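Cyclo(L-leucyl-L-phenylalanyl) synthase (Streptomyces noursei, PDB 3OQV) joins phenylalanine and leucine, taken from their aminoacyl-tRNAs without ATP, into the cyclodipeptide that is the precursor of the antibacterial albonoursin. Local coordinates at residues 127-135 with 181-192. Numbering follows the deposited sequence. Where two conformers were deposited one is given.
Sequences EYRAVRERT and AEAPLFADSPGV. With DTD (dithiane diol), chain B; PO4 (phosphate ion), chain D.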
loop_
_atom_site.group_PDB
_atom_site.type_symbol
_atom_site.label_atom_id
_atom_site.label_comp_id
_atom_site.label_asym_id
_atom_site.label_seq_id
_atom_site.Cartn_x
_atom_site.Cartn_y
_atom_site.Cartn_z
ATOM N N GLU A 127 12.685 11.746 -3.107
ATOM C CA GLU A 127 12.089 11.588 -1.789
ATOM C C GLU A 127 11.959 10.112 -1.422
ATOM O O GLU A 127 12.361 9.694 -0.335
ATOM C CB GLU A 127 10.710 12.248 -1.737
ATOM C CG GLU A 127 10.745 13.764 -1.799
ATOM C CD GLU A 127 10.539 14.309 -3.204
ATOM O OE1 GLU A 127 10.733 13.554 -4.191
ATOM O OE2 GLU A 127 10.147 15.487 -3.317
ATOM N N TYR A 128 11.413 9.320 -2.341
ATOM C CA TYR A 128 11.233 7.894 -2.094
ATOM C C TYR A 128 12.578 7.203 -1.972
ATOM O O TYR A 128 12.776 6.365 -1.096
ATOM C CB TYR A 128 10.420 7.245 -3.223
ATOM C CG TYR A 128 10.363 5.730 -3.148
ATOM C CD1 TYR A 128 9.289 5.092 -2.547
ATOM C CD2 TYR A 128 11.407 4.940 -3.642
ATOM C CE1 TYR A 128 9.224 3.692 -2.468
ATOM C CE2 TYR A 128 11.340 3.539 -3.596
ATOM C CZ TYR A 128 10.245 2.929 -2.998
ATOM O OH TYR A 128 10.171 1.559 -2.902
ATOM N N ARG A 129 13.495 7.531 -2.876
ATOM C CA ARG A 129 14.788 6.851 -2.937
ATOM C C ARG A 129 15.542 7.024 -1.617
ATOM O O ARG A 129 16.089 6.068 -1.061
ATOM C CB ARG A 129 15.616 7.391 -4.113
ATOM C CG ARG A 129 14.960 7.149 -5.475
ATOM C CD ARG A 129 15.967 7.186 -6.623
ATOM N NE ARG A 129 16.870 8.328 -6.528
ATOM C CZ ARG A 129 16.744 9.444 -7.238
ATOM N NH1 ARG A 129 15.754 9.574 -8.110
ATOM N NH2 ARG A 129 17.614 10.429 -7.078
ATOM N N ALA A 130 15.534 8.243 -1.095
ATOM C CA ALA A 130 16.277 8.523 0.133
ATOM C C ALA A 130 15.753 7.662 1.289
ATOM O O ALA A 130 16.529 7.168 2.116
ATOM C CB ALA A 130 16.210 10.000 0.475
ATOM N N VAL A 131 14.434 7.498 1.351
ATOM C CA VAL A 131 13.834 6.704 2.405
ATOM C C VAL A 131 14.148 5.234 2.190
ATOM O O VAL A 131 14.447 4.510 3.135
ATOM C CB VAL A 131 12.310 6.940 2.508
ATOM C CG1 VAL A 131 11.690 5.986 3.533
ATOM C CG2 VAL A 131 12.038 8.393 2.880
ATOM N N ARG A 132 14.091 4.797 0.935
ATOM C CA ARG A 132 14.316 3.402 0.596
ATOM C C ARG A 132 15.725 2.928 0.959
ATOM O O ARG A 132 15.902 1.816 1.439
ATOM C CB ARG A 132 14.040 3.182 -0.897
ATOM C CG ARG A 132 14.406 1.810 -1.426
ATOM C CD ARG A 132 13.352 0.785 -1.107
ATOM N NE ARG A 132 13.736 -0.546 -1.576
ATOM C CZ ARG A 132 13.244 -1.141 -2.659
ATOM N NH1 ARG A 132 12.336 -0.531 -3.410
ATOM N NH2 ARG A 132 13.643 -2.365 -2.973
ATOM N N GLU A 133 16.720 3.775 0.733
ATOM C CA GLU A 133 18.048 3.557 1.289
ATOM C C GLU A 133 17.953 3.140 2.765
ATOM O O GLU A 133 18.591 2.174 3.197
ATOM C CB GLU A 133 18.882 4.833 1.133
ATOM C CG GLU A 133 20.388 4.644 1.290
ATOM C CD GLU A 133 21.138 5.967 1.430
ATOM O OE1 GLU A 133 20.790 6.938 0.722
ATOM O OE2 GLU A 133 22.075 6.035 2.256
ATOM N N ARG A 134 17.115 3.846 3.520
ATOM C CA ARG A 134 17.046 3.668 4.967
ATOM C C ARG A 134 16.306 2.390 5.342
ATOM O O ARG A 134 16.745 1.660 6.227
ATOM C CB ARG A 134 16.365 4.865 5.632
ATOM C CG ARG A 134 17.305 5.997 5.976
ATOM C CD ARG A 134 16.524 7.184 6.509
ATOM N NE ARG A 134 16.771 8.374 5.705
ATOM C CZ ARG A 134 15.833 9.214 5.287
ATOM N NH1 ARG A 134 14.556 9.021 5.605
ATOM N NH2 ARG A 134 16.184 10.269 4.566
ATOM N N THR A 135 15.175 2.129 4.683
ATOM C CA THR A 135 14.409 0.911 4.951
ATOM C C THR A 135 15.141 -0.372 4.521
ATOM O O THR A 135 15.106 -1.369 5.238
ATOM C CB THR A 135 12.981 0.942 4.329
ATOM O OG1 THR A 135 13.061 1.164 2.910
ATOM C CG2 THR A 135 12.128 2.020 4.979
ATOM N N ALA A 181 9.470 -2.732 -1.429
ATOM C CA ALA A 181 9.049 -1.587 -2.238
ATOM C C ALA A 181 8.044 -0.682 -1.504
ATOM O O ALA A 181 8.024 0.527 -1.720
ATOM C CB ALA A 181 8.478 -2.052 -3.600
ATOM N N GLU A 182 7.182 -1.286 -0.689
ATOM C CA GLU A 182 6.124 -0.565 0.041
ATOM C C GLU A 182 6.651 0.091 1.314
ATOM O O GLU A 182 6.034 1.016 1.853
ATOM C CB GLU A 182 5.002 -1.536 0.422
ATOM C CG GLU A 182 4.165 -2.009 -0.769
ATOM C CD GLU A 182 2.911 -2.748 -0.334
ATOM O OE1 GLU A 182 2.985 -3.512 0.645
ATOM O OE2 GLU A 182 1.833 -2.528 -0.928
ATOM N N ALA A 183 7.779 -0.411 1.801
ATOM C CA ALA A 183 8.248 -0.098 3.148
ATOM C C ALA A 183 8.524 1.390 3.402
ATOM O O ALA A 183 8.233 1.883 4.492
ATOM C CB ALA A 183 9.483 -0.937 3.493
ATOM N N PRO A 184 9.122 2.100 2.423
ATOM C CA PRO A 184 9.273 3.551 2.588
ATOM C C PRO A 184 7.962 4.239 2.966
ATOM O O PRO A 184 7.959 5.182 3.772
ATOM C CB PRO A 184 9.745 4.005 1.203
ATOM C CG PRO A 184 10.592 2.823 0.730
ATOM C CD PRO A 184 9.809 1.608 1.210
ATOM N N LEU A 185 6.858 3.749 2.417
ATOM C CA LEU A 185 5.549 4.345 2.681
ATOM C C LEU A 185 5.019 3.998 4.075
ATOM O O LEU A 185 4.466 4.858 4.762
ATOM C CB LEU A 185 4.533 3.946 1.604
ATOM C CG LEU A 185 4.679 4.720 0.283
ATOM C CD1 LEU A 185 5.977 4.338 -0.418
ATOM C CD2 LEU A 185 3.500 4.466 -0.643
ATOM N N PHE A 186 5.253 2.768 4.529
ATOM C CA PHE A 186 4.782 2.404 5.857
ATOM C C PHE A 186 5.735 2.735 7.011
ATOM O O PHE A 186 5.301 2.862 8.150
ATOM C CB PHE A 186 4.155 0.988 5.925
ATOM C CG PHE A 186 5.112 -0.152 5.646
ATOM C CD1 PHE A 186 6.005 -0.575 6.616
ATOM C CD2 PHE A 186 4.945 -0.942 4.511
ATOM C CE1 PHE A 186 6.827 -1.674 6.399
ATOM C CE2 PHE A 186 5.748 -2.067 4.297
ATOM C CZ PHE A 186 6.662 -2.451 5.256
ATOM N N ALA A 187 6.991 3.037 6.686
ATOM C CA ALA A 187 7.962 3.416 7.701
ATOM C C ALA A 187 8.135 4.926 7.802
ATOM O O ALA A 187 8.445 5.452 8.873
ATOM C CB ALA A 187 9.302 2.732 7.444
ATOM N N ASP A 188 7.976 5.630 6.685
ATOM C CA ASP A 188 8.439 7.010 6.633
ATOM C C ASP A 188 7.706 7.808 5.564
ATOM O O ASP A 188 8.336 8.469 4.753
ATOM C CB ASP A 188 9.959 7.069 6.405
ATOM C CG ASP A 188 10.563 8.431 6.789
ATOM O OD1 ASP A 188 9.800 9.373 7.106
ATOM O OD2 ASP A 188 11.795 8.576 6.718
ATOM N N SER A 189 6.378 7.824 5.631
ATOM C CA SER A 189 5.578 8.717 4.788
ATOM C C SER A 189 5.908 10.206 4.930
ATOM O O SER A 189 5.848 10.944 3.943
ATOM C CB SER A 189 4.080 8.487 5.015
ATOM O OG SER A 189 3.599 7.464 4.146
ATOM N N PRO A 190 6.258 10.659 6.152
ATOM C CA PRO A 190 6.660 12.060 6.219
ATOM C C PRO A 190 7.783 12.367 5.244
ATOM O O PRO A 190 7.725 13.378 4.542
ATOM C CB PRO A 190 7.133 12.240 7.672
ATOM C CG PRO A 190 6.364 11.199 8.445
ATOM C CD PRO A 190 6.186 10.028 7.483
ATOM N N GLY A 191 8.783 11.492 5.179
ATOM C CA GLY A 191 9.924 11.723 4.304
ATOM C C GLY A 191 9.614 11.468 2.837
ATOM O O GLY A 191 10.113 12.168 1.957
ATOM N N VAL A 192 8.801 10.455 2.569
ATOM C CA VAL A 192 8.395 10.148 1.194
ATOM C C VAL A 192 7.577 11.280 0.545
ATOM O O VAL A 192 7.735 11.570 -0.656
ATOM C CB VAL A 192 7.613 8.815 1.131
ATOM C CG1 VAL A 192 7.020 8.598 -0.260
ATOM C CG2 VAL A 192 8.549 7.631 1.473
HETATM S S1 DTD B . 1.401 0.844 2.280
HETATM C C1 DTD B . 0.387 -0.375 3.048
HETATM C C2 DTD B . -0.992 -0.301 2.407
HETATM O O2 DTD B . -1.969 -0.878 3.283
HETATM C C3 DTD B . -0.961 -1.005 1.053
HETATM O O3 DTD B . -2.231 -1.594 0.743
HETATM C C4 DTD B . -0.572 -0.030 -0.052
HETATM S S4 DTD B . 0.951 0.782 0.329
HETATM P P PO4 D . 12.490 -2.149 -6.916
HETATM O O1 PO4 D . 11.138 -2.107 -6.230
HETATM O O2 PO4 D . 13.347 -3.171 -6.203
HETATM O O3 PO4 D . 12.330 -2.518 -8.372
HETATM O O4 PO4 D . 13.136 -0.787 -6.841
HETATM O O HOH W 1 12.989 11.759 1.477
#
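Tyr128 OH donates to Ala181 O across 2.7 Å where segments 127-135 and 181-192, of helices 126-141 and 169-193, cross at 92°. Leu185 N, the alpha-helical partner expected for that carbonyl, turns instead to Glu182 O (2.9 Å) at the kink around Pro184, and the tyrosine supplies a donor to Ala181 O, its oxygen 15° off the carbonyl plane. With CG anti to the backbone N (chi1 171°), the phenol slants across Pro184, CE1 3.6 Å from Pro184 CG, while Leu185 CD1 meets its edge. Tyr128 OH also accepts from Arg132 NH1 (3.1 Å) and bonds Gln123 NE2. Arg132 has its main partner in Asp136, through NE, and reaches a phosphate, probably from the crystallisation liquor, by two weak bonds. Between the polar ends, two knobs interlock: Pro184 sits among Tyr128, Val131, Arg132 and Thr135, and Val131 among Pro184, Asp188, Gly191 and Val192, its CG1 3.5 Å from Asp188 CB. At the far end Asp188 divides its carboxylate: OD2 takes a salt bridge from Arg134 NH1 (3.0 Å), and OD1 accepts Gly191 N from above its plane, an Asx motif. A water donates to both Glu127 O and Gly191 O. Polar links thus bracket an apolar centre and satisfy a carbonyl at the proline kink, directly beside Glu182, which lines the dithiane diol pocket and, by similarity, may be critical in catalysis.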